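Local coordinates for protein probable CoA-transferase alpha subunit (Rhodococcus jostii, PDB 6COJ) that binds a coenzyme A thioester of an oxaspirodecene acid and, as a CoA-transferase family alpha subunit, probably acts on it together with a partner subunit, at residues 25-28 and 29-32; 118-121 and 122-126; 235-238 and 239-243. The protein carries 1 engineered substitution. All blocks are in the same frame, centred on the assembly; numbering follows the deposited sequence.

Contact 1 of 3, residues 25-28 and 29-32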
ATOM      1  N   ASP A  25     -10.429  20.539 -23.354  1.00 24.89           N
ATOM      2  CA  ASP A  25      -9.132  21.082 -22.942  1.00 24.43           C
ATOM      3  C   ASP A  25      -8.206  19.972 -22.468  1.00 19.83           C
ATOM      4  O   ASP A  25      -7.024  19.924 -22.832  1.00 21.18           O
ATOM      5  CB  ASP A  25      -9.305  22.057 -21.770  1.00 34.41           C
ATOM      6  CG  ASP A  25      -9.858  23.411 -22.170  1.00 53.19           C
ATOM      7  OD1 ASP A  25      -9.766  23.792 -23.353  1.00 31.77           O
ATOM      8  OD2 ASP A  25     -10.363  24.113 -21.265  1.00 42.38           O
ATOM      9  N   ALA A  26      -8.720  19.090 -21.608  1.00 18.81           N
ATOM     10  CA  ALA A  26      -7.885  18.033 -21.049  1.00 19.69           C
ATOM     11  C   ALA A  26      -7.371  17.107 -22.143  1.00 17.93           C
ATOM     12  O   ALA A  26      -6.178  16.780 -22.188  1.00 19.42           O
ATOM     13  CB  ALA A  26      -8.665  17.256 -19.984  1.00 19.80           C
ATOM     14  N   VAL A  27      -8.254  16.702 -23.058  1.00 19.52           N
ATOM     15  CA  VAL A  27      -7.823  15.853 -24.162  1.00 17.89           C
ATOM     16  C   VAL A  27      -6.875  16.607 -25.085  1.00 19.80           C
ATOM     17  O   VAL A  27      -5.991  16.001 -25.708  1.00 20.07           O
ATOM     18  CB  VAL A  27      -9.050  15.248 -24.870  1.00 21.37           C
ATOM     19  CG1 VAL A  27      -8.654  14.499 -26.155  1.00 22.77           C
ATOM     20  CG2 VAL A  27      -9.760  14.314 -23.892  1.00 23.83           C
ATOM     21  N   GLY A  28      -7.009  17.936 -25.153  1.00 20.10           N
ATOM     22  CA  GLY A  28      -6.080  18.763 -25.909  1.00 18.27           C
ATOM     23  C   GLY A  28      -4.650  18.721 -25.399  1.00 18.67           C
ATOM     24  O   GLY A  28      -3.732  19.124 -26.123  1.00 23.55           O
ATOM     25  N   GLU A  29      -4.441  18.276 -24.160  1.00 18.94           N
ATOM     26  CA  GLU A  29      -3.108  18.076 -23.604  0.62 19.63           C
ATOM     27  C   GLU A  29      -2.529  16.711 -23.938  1.00 21.89           C
ATOM     28  O   GLU A  29      -1.343  16.472 -23.674  1.00 23.55           O
ATOM     29  CB  GLU A  29      -3.142  18.224 -22.079  0.62 21.86           C
ATOM     30  CG  GLU A  29      -3.436  19.628 -21.591  0.62 22.55           C
ATOM     31  CD  GLU A  29      -2.497  20.649 -22.195  0.62 25.62           C
ATOM     32  OE1 GLU A  29      -2.971  21.533 -22.939  0.62 37.71           O
ATOM     33  OE2 GLU A  29      -1.279  20.561 -21.936  0.62 28.61           O
ATOM     34  N   LEU A  30      -3.339  15.805 -24.477  1.00 18.50           N
ATOM     35  CA  LEU A  30      -2.882  14.480 -24.861  1.00 17.75           C
ATOM     36  C   LEU A  30      -2.397  14.497 -26.304  1.00 21.10           C
ATOM     37  O   LEU A  30      -2.711  15.402 -27.081  1.00 20.97           O
ATOM     38  CB  LEU A  30      -4.009  13.463 -24.697  1.00 17.12           C
ATOM     39  CG  LEU A  30      -4.668  13.463 -23.317  1.00 16.73           C
ATOM     40  CD1 LEU A  30      -5.828  12.479 -23.308  1.00 18.82           C
ATOM     41  CD2 LEU A  30      -3.650  13.130 -22.211  1.00 17.29           C
ATOM     42  N   ARG A  31      -1.607  13.488 -26.653  1.00 20.71           N
ATOM     43  CA  ARG A  31      -1.028  13.398 -27.982  1.00 22.43           C
ATOM     44  C   ARG A  31      -1.099  11.960 -28.461  1.00 20.47           C
ATOM     45  O   ARG A  31      -1.017  11.019 -27.666  1.00 19.73           O
ATOM     46  CB  ARG A  31       0.441  13.839 -27.992  1.00 28.19           C
ATOM     47  CG  ARG A  31       0.688  15.239 -27.464  1.00 32.30           C
ATOM     48  CD  ARG A  31       0.193  16.282 -28.450  1.00 46.24           C
ATOM     49  NE  ARG A  31       0.563  17.635 -28.045  1.00 63.60           N
ATOM     50  CZ  ARG A  31      -0.236  18.460 -27.379  1.00 47.49           C
ATOM     51  NH1 ARG A  31       0.186  19.673 -27.050  1.00 47.90           N
ATOM     52  NH2 ARG A  31      -1.461  18.075 -27.051  1.00 39.31           N
ATOM     53  N   SER A  32      -1.241  11.798 -29.776  1.00 19.84           N
ATOM     54  CA  SER A  32      -1.186  10.466 -30.351  1.00 18.84           C
ATOM     55  C   SER A  32       0.131   9.804 -29.967  1.00 19.68           C
ATOM     56  O   SER A  32       1.166  10.467 -29.846  1.00 21.81           O
ATOM     57  CB  SER A  32      -1.331  10.538 -31.874  1.00 23.97           C
ATOM     58  OG  SER A  32      -2.629  10.998 -32.228  1.00 23.61           O
TER
HETATM   59  O   HOH W   1      -5.511  21.889 -24.004  1.00 30.27           O
HETATM   60  O   HOH W   2      -1.314  21.316 -25.597  1.00 59.48           O
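The carbonyl oxygen of Gly-28 is held from two sources. Arg-31 NH2 donates to Gly-28 O at 2.7 Å, and a water adds a long, weak bond. The guanidinium meets this oxygen with its edge, the acceptor lying close to the guanidinium plane, while the donor stands above the plane of the carbonyl. A bend in the Arg-31 chain (chi2 -72°) folds the group back along the turn, where NH2 also reaches Leu-30 O at 3.0 Å. The same water accepts from Arg-31 NH1 and donates to OE1 of Glu-29, in one of that residue's two conformers; a second water donates to this OE1 and to Asp-25 O.

Behind this grip the backbone leaves helix 23-28 through bonds spanning three residues, as in a 3-10 turn. Glu-29 N donates to Ala-26 O at 3.0 Å, with only a weak second bond to Asp-25 O, and Leu-30 N donates to Val-27 O at 2.9 Å. The inner face is apolar: Leu-30 CD1 lies 4.4 Å from Val-27 CG2, and both side chains pack on Leu-54 of helix 48-56. Leu-30 also touches Phe-214 of strand 213-217.

The guanidinium thus bonds Gly-28 O, at the end of helix 23-28, and a loop carbonyl, Leu-30 O; its charge probably offsets both the helix's negative pole and the water-linked Glu-29 carboxylate.

Contact 2 of 3, residues 118-121 and 122-126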
ATOM      1  N   GLY A 118      -3.165  -8.721 -10.509  1.00 13.22           N
ATOM      2  CA  GLY A 118      -2.280  -8.169  -9.492  1.00 13.37           C
ATOM      3  C   GLY A 118      -1.025  -7.552 -10.057  1.00 12.56           C
ATOM      4  O   GLY A 118      -0.395  -6.719  -9.383  1.00 13.60           O
ATOM      5  N   MET A 119      -0.641  -7.941 -11.281  1.00 13.84           N
ATOM      6  CA  MET A 119       0.531  -7.357 -11.914  1.00 14.33           C
ATOM      7  C   MET A 119       0.294  -5.911 -12.324  1.00 14.00           C
ATOM      8  O   MET A 119       1.248  -5.129 -12.381  1.00 14.10           O
ATOM      9  CB  MET A 119       0.963  -8.196 -13.113  1.00 14.64           C
ATOM     10  CG  MET A 119       1.522  -9.559 -12.724  1.00 15.57           C
ATOM     11  SD  MET A 119       1.767 -10.646 -14.150  1.00 16.64           S
ATOM     12  CE  MET A 119       3.036  -9.765 -15.059  1.00 23.85           C
ATOM     13  N   VAL A 120      -0.952  -5.540 -12.645  1.00 13.57           N
ATOM     14  CA  VAL A 120      -1.241  -4.138 -12.943  1.00 14.64           C
ATOM     15  C   VAL A 120      -0.932  -3.269 -11.732  1.00 14.61           C
ATOM     16  O   VAL A 120      -0.198  -2.280 -11.826  1.00 14.10           O
ATOM     17  CB  VAL A 120      -2.695  -3.959 -13.411  1.00 12.36           C
ATOM     18  CG1 VAL A 120      -2.958  -2.493 -13.688  1.00 15.06           C
ATOM     19  CG2 VAL A 120      -2.963  -4.764 -14.688  1.00 14.79           C
ATOM     20  N   LYS A 121      -1.503  -3.619 -10.580  1.00 14.02           N
ATOM     21  CA  LYS A 121      -1.230  -2.884  -9.351  1.00 14.19           C
ATOM     22  C   LYS A 121       0.268  -2.806  -9.095  1.00 13.85           C
ATOM     23  O   LYS A 121       0.812  -1.735  -8.790  1.00 13.56           O
ATOM     24  CB  LYS A 121      -1.943  -3.580  -8.190  1.00 14.79           C
ATOM     25  CG  LYS A 121      -1.648  -2.966  -6.831  1.00 15.34           C
ATOM     26  CD  LYS A 121      -2.191  -3.845  -5.703  1.00 17.51           C
ATOM     27  CE  LYS A 121      -1.831  -3.242  -4.350  1.00 27.38           C
ATOM     28  NZ  LYS A 121      -2.408  -3.989  -3.205  1.00 32.63           N
ATOM     29  N   CYS A 122       0.950  -3.938  -9.239  1.00 13.53           N
ATOM     30  CA  CYS A 122       2.384  -3.990  -8.994  1.00 13.58           C
ATOM     31  C   CYS A 122       3.143  -3.045  -9.923  1.00 13.65           C
ATOM     32  O   CYS A 122       4.008  -2.277  -9.474  1.00 13.27           O
ATOM     33  CB  CYS A 122       2.836  -5.435  -9.184  1.00 12.58           C
ATOM     34  SG  CYS A 122       4.573  -5.749  -8.913  1.00 15.79           S
ATOM     35  N   GLY A 123       2.836  -3.091 -11.222  1.00 11.86           N
ATOM     36  CA  GLY A 123       3.531  -2.227 -12.163  1.00 14.13           C
ATOM     37  C   GLY A 123       3.282  -0.752 -11.908  1.00 12.35           C
ATOM     38  O   GLY A 123       4.181   0.077 -12.079  1.00 13.32           O
ATOM     39  N   LEU A 124       2.057  -0.403 -11.509  1.00 13.27           N
ATOM     40  CA  LEU A 124       1.769   0.990 -11.177  1.00 12.03           C
ATOM     41  C   LEU A 124       2.508   1.410  -9.917  1.00 12.99           C
ATOM     42  O   LEU A 124       3.028   2.526  -9.846  1.00 13.94           O
ATOM     43  CB  LEU A 124       0.266   1.201 -11.009  1.00 11.97           C
ATOM     44  CG  LEU A 124      -0.587   1.031 -12.266  1.00 12.52           C
ATOM     45  CD1 LEU A 124      -2.058   1.060 -11.881  1.00 14.55           C
ATOM     46  CD2 LEU A 124      -0.281   2.137 -13.273  1.00 13.91           C
ATOM     47  N   GLU A 125       2.587   0.517  -8.927  1.00 12.04           N
ATOM     48  CA  GLU A 125       3.349   0.811  -7.719  1.00 14.01           C
ATOM     49  C   GLU A 125       4.827   1.023  -8.031  1.00 12.28           C
ATOM     50  O   GLU A 125       5.476   1.893  -7.433  1.00 13.71           O
ATOM     51  CB  GLU A 125       3.162  -0.319  -6.705  1.00 14.25           C
ATOM     52  CG  GLU A 125       1.839  -0.262  -5.965  1.00 14.92           C
ATOM     53  CD  GLU A 125       1.591  -1.487  -5.089  1.00 29.07           C
ATOM     54  OE1 GLU A 125       2.203  -2.546  -5.347  1.00 41.55           O
ATOM     55  OE2 GLU A 125       0.785  -1.378  -4.141  1.00 45.60           O
ATOM     56  N   ALA A 126       5.385   0.228  -8.942  1.00 12.26           N
ATOM     57  CA  ALA A 126       6.784   0.422  -9.310  1.00 12.45           C
ATOM     58  C   ALA A 126       6.992   1.802  -9.927  1.00 13.82           C
ATOM     59  O   ALA A 126       7.913   2.536  -9.545  1.00 14.58           O
ATOM     60  CB  ALA A 126       7.255  -0.690 -10.251  1.00 13.41           C
TER
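Helix 117-128 follows strand 111-114, one of the two edge strands of the parallel sheet within this chain, and here two of its successive turns meet, Gly-118 to Lys-121 against Cys-122 to Ala-126. Its beginning lies beside the thioester pocket: Ala-117 lines it, and Gly-118 lies about 7 Å from the bound thioester at their nearest atoms. The backbone is regular alpha helix. Cys-122 N bonds to Gly-118 O at 3.1 Å, Gly-123 N to Met-119 O at 2.8 Å, and Glu-125 N to Lys-121 O at 2.9 Å. Leu-124 N also donates to Val-120 O, in a bond running nearly along the C=O axis.

On one flank Val-120 and Leu-124 lie side by side and point the same way, with CG1 of Val-120 at 4.1 Å from CD1 of Leu-124; both rest on Tyr-206 of helix 203-208. On another flank Cys-122 packs on Leu-134 and Ile-136 of strand 133-136 and on Met-172 of strand 168-173.

Lys-121 and Glu-125 cross obliquely. The lysine is fully extended, and what meets the carboxylate is its aliphatic shaft: CE of Lys-121 comes to 3.2 Å from Glu-125 OE2, whereas Lys-121 NZ stays 4.2 Å from the same oxygen, too far for a salt bridge. NZ instead hydrogen-bonds to the backbone of a neighbouring protein subunit, with a long, weak ion pair to an acidic side chain there. The Glu-125 carboxylate therefore probably steadies the ammonium through the field it casts, while the directed bond of Lys-121 is spent on the subunit interface.

Contact 3 of 3, residues 235-238 and 239-243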
ATOM      1  N   LEU A 235      -9.578  10.884   0.990  1.00 15.41           N
ATOM      2  CA  LEU A 235      -8.880  11.931   0.242  1.00 14.92           C
ATOM      3  C   LEU A 235      -7.678  11.302  -0.453  1.00 15.25           C
ATOM      4  O   LEU A 235      -6.538  11.382   0.015  1.00 15.94           O
ATOM      5  CB  LEU A 235      -8.462  13.070   1.168  1.00 15.49           C
ATOM      6  CG  LEU A 235      -9.581  13.777   1.940  1.00 17.09           C
ATOM      7  CD1 LEU A 235      -9.027  14.696   3.014  1.00 17.85           C
ATOM      8  CD2 LEU A 235     -10.458  14.561   0.967  1.00 19.61           C
ATOM      9  N   ILE A 236      -7.950  10.642  -1.580  1.00 15.28           N
ATOM     10  CA  ILE A 236      -6.916   9.827  -2.214  1.00 16.40           C
ATOM     11  C   ILE A 236      -6.005  10.600  -3.162  1.00 14.76           C
ATOM     12  O   ILE A 236      -4.910  10.115  -3.470  1.00 15.63           O
ATOM     13  CB  ILE A 236      -7.441   8.530  -2.860  1.00 16.14           C
ATOM     14  CG1 ILE A 236      -8.366   8.833  -4.044  1.00 15.84           C
ATOM     15  CG2 ILE A 236      -8.117   7.626  -1.800  1.00 17.31           C
ATOM     16  CD1 ILE A 236      -8.704   7.582  -4.867  1.00 18.49           C
ATOM     17  N   LEU A 237      -6.414  11.770  -3.645  1.00 14.88           N
ATOM     18  CA  LEU A 237      -5.526  12.605  -4.444  1.00 14.75           C
ATOM     19  C   LEU A 237      -5.214  13.889  -3.692  1.00 14.92           C
ATOM     20  O   LEU A 237      -6.119  14.535  -3.146  1.00 13.62           O
ATOM     21  CB  LEU A 237      -6.146  12.961  -5.795  1.00 14.99           C
ATOM     22  CG  LEU A 237      -6.624  11.811  -6.694  1.00 13.89           C
ATOM     23  CD1 LEU A 237      -7.019  12.326  -8.076  1.00 14.49           C
ATOM     24  CD2 LEU A 237      -5.585  10.725  -6.842  1.00 16.65           C
ATOM     25  N   ASN A 238      -3.941  14.260  -3.680  1.00 15.18           N
ATOM     26  CA  ASN A 238      -3.499  15.560  -3.198  1.00 13.83           C
ATOM     27  C   ASN A 238      -3.019  16.392  -4.389  1.00 14.17           C
ATOM     28  O   ASN A 238      -3.014  15.925  -5.531  1.00 14.75           O
ATOM     29  CB  ASN A 238      -2.464  15.401  -2.070  1.00 13.99           C
ATOM     30  CG  ASN A 238      -1.171  14.751  -2.534  1.00 14.05           C
ATOM     31  OD1 ASN A 238      -0.636  15.090  -3.591  1.00 15.33           O
ATOM     32  ND2 ASN A 238      -0.674  13.804  -1.753  1.00 15.94           N
ATOM     33  N   ARG A 239      -2.608  17.635  -4.122  1.00 15.20           N
ATOM     34  CA  ARG A 239      -2.338  18.555  -5.226  1.00 15.75           C
ATOM     35  C   ARG A 239      -1.143  18.130  -6.069  1.00 16.52           C
ATOM     36  O   ARG A 239      -1.067  18.524  -7.238  1.00 18.57           O
ATOM     37  CB  ARG A 239      -2.138  19.986  -4.716  1.00 17.38           C
ATOM     38  CG  ARG A 239      -3.400  20.649  -4.215  1.00 16.07           C
ATOM     39  CD  ARG A 239      -3.159  22.121  -3.844  1.00 16.63           C
ATOM     40  NE  ARG A 239      -2.378  22.263  -2.611  1.00 15.90           N
ATOM     41  CZ  ARG A 239      -1.114  22.667  -2.555  1.00 16.65           C
ATOM     42  NH1 ARG A 239      -0.451  22.981  -3.665  1.00 17.69           N
ATOM     43  NH2 ARG A 239      -0.509  22.753  -1.374  1.00 16.12           N
ATOM     44  N   MET A 240      -0.216  17.342  -5.516  1.00 15.94           N
ATOM     45  CA  MET A 240       0.949  16.881  -6.267  1.00 19.38           C
ATOM     46  C   MET A 240       0.626  15.751  -7.214  1.00 14.27           C
ATOM     47  O   MET A 240       1.543  15.236  -7.870  1.00 17.24           O
ATOM     48  CB  MET A 240       2.011  16.323  -5.328  1.00 26.67           C
ATOM     49  CG  MET A 240       2.342  17.200  -4.204  1.00 26.31           C
ATOM     50  SD  MET A 240       3.822  16.630  -3.411  1.00 20.53           S
ATOM     51  CE  MET A 240       3.230  15.266  -2.437  1.00 19.65           C
ATOM     52  N   MET A 241      -0.624  15.308  -7.255  1.00 14.58           N
ATOM     53  CA  MET A 241      -1.005  14.152  -8.051  1.00 15.00           C
ATOM     54  C   MET A 241      -1.912  14.489  -9.221  1.00 14.87           C
ATOM     55  O   MET A 241      -2.349  13.568  -9.925  1.00 15.57           O
ATOM     56  CB  MET A 241      -1.690  13.118  -7.155  1.00 14.76           C
ATOM     57  CG  MET A 241      -0.802  12.646  -6.015  1.00 15.27           C
ATOM     58  SD  MET A 241      -1.661  11.717  -4.725  1.00 15.99           S
ATOM     59  CE  MET A 241      -2.031  10.184  -5.573  1.00 16.94           C
ATOM     60  N   VAL A 242      -2.208  15.771  -9.454  1.00 13.83           N
ATOM     61  CA  VAL A 242      -3.221  16.187 -10.419  1.00 13.69           C
ATOM     62  C   VAL A 242      -2.727  17.411 -11.172  1.00 16.02           C
ATOM     63  O   VAL A 242      -2.200  18.354 -10.574  1.00 16.19           O
ATOM     64  CB  VAL A 242      -4.544  16.517  -9.699  1.00 13.50           C
ATOM     65  CG1 VAL A 242      -5.562  17.102 -10.688  1.00 15.58           C
ATOM     66  CG2 VAL A 242      -5.094  15.287  -9.009  1.00 17.02           C
ATOM     67  N   ASP A 243      -2.937  17.417 -12.486  1.00 16.07           N
ATOM     68  CA  ASP A 243      -2.620  18.591 -13.287  1.00 16.37           C
ATOM     69  C   ASP A 243      -3.836  19.326 -13.820  1.00 15.79           C
ATOM     70  O   ASP A 243      -3.768  20.543 -13.993  1.00 17.86           O
ATOM     71  CB  ASP A 243      -1.672  18.225 -14.431  1.00 19.04           C
ATOM     72  CG  ASP A 243      -0.420  17.559 -13.921  1.00 24.94           C
ATOM     73  OD1 ASP A 243       0.371  18.224 -13.216  1.00 27.63           O
ATOM     74  OD2 ASP A 243      -0.249  16.357 -14.177  1.00 17.01           O
TER
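Asn-238 opens an Asx turn superimposed on a type I beta turn spanning Asn-238 to Met-241, just past the short strand 235-237, where Ile-236 and Leu-237 form a classic beta bulge opposite Ala-193. The turn starts the connection to strand 244-247, the last of the parallel sheet.

Two hydrogen bonds define it. The side-chain OD1 of Asn-238 accepts from Met-240 N at 3.0 Å, and the main-chain O of Asn-238 accepts from Met-241 N, also at 3.0 Å. Asn-238 CG sits between its backbone N and carbonyl carbon (chi1 65°), which turns OD1 over the chain that follows. With an alanine here, Met-240 N would probably lose its side-chain acceptor, and the entry to the turn would be less firmly fixed.

The apolar contacts come from two branches of Leu-237. Its CD1 lies 3.7 Å from Val-242 CG2, the two side chains crossing at about a right angle, and both residues pack on Val-215 of strand 213-217. Its CD2 meets the methyl CE of Met-241 at 3.8 Å.

The charged groups go two ways. Arg-239 is buried against a neighbouring protein subunit, forming a salt bridge through NE to an acidic side chain there and donating from NH1 and NH2 to that subunit's backbone, while Asp-243 forms a salt bridge with Arg-213 of its own chain.

Met-241 doubles back across the asparagine: a bend at chi3 (71°) carries CE to 3.6 Å from Ile-236 O, and the sulfur SD accepts a weak but nearly straight hydrogen bond from Asn-238 N, 3.6 Å long with an N-H...S angle of 172°.

How the contacts relate
Contact 2 is the buried one, a run of regular helix beside the ligand pocket; contacts 1 and 3 are partly buried turns where a helix or a strand gives way to loop. Contacts 1 and 3 share an element, since Phe-214 and Val-215, neighbours on strand 213-217, serve one each, although the contact centres are about 19 Å apart. Contact 2 lies about 25 Å from contact 1, centre to centre. Polar chemistry follows place. The arginine of contact 1 serves carbonyls of its own turn and no other protein chain touches it, whereas the lysine of 118-121 and the arginine of 239-243 both hydrogen-bond to the backbone of another protein chain, and the arginine adds a salt bridge there.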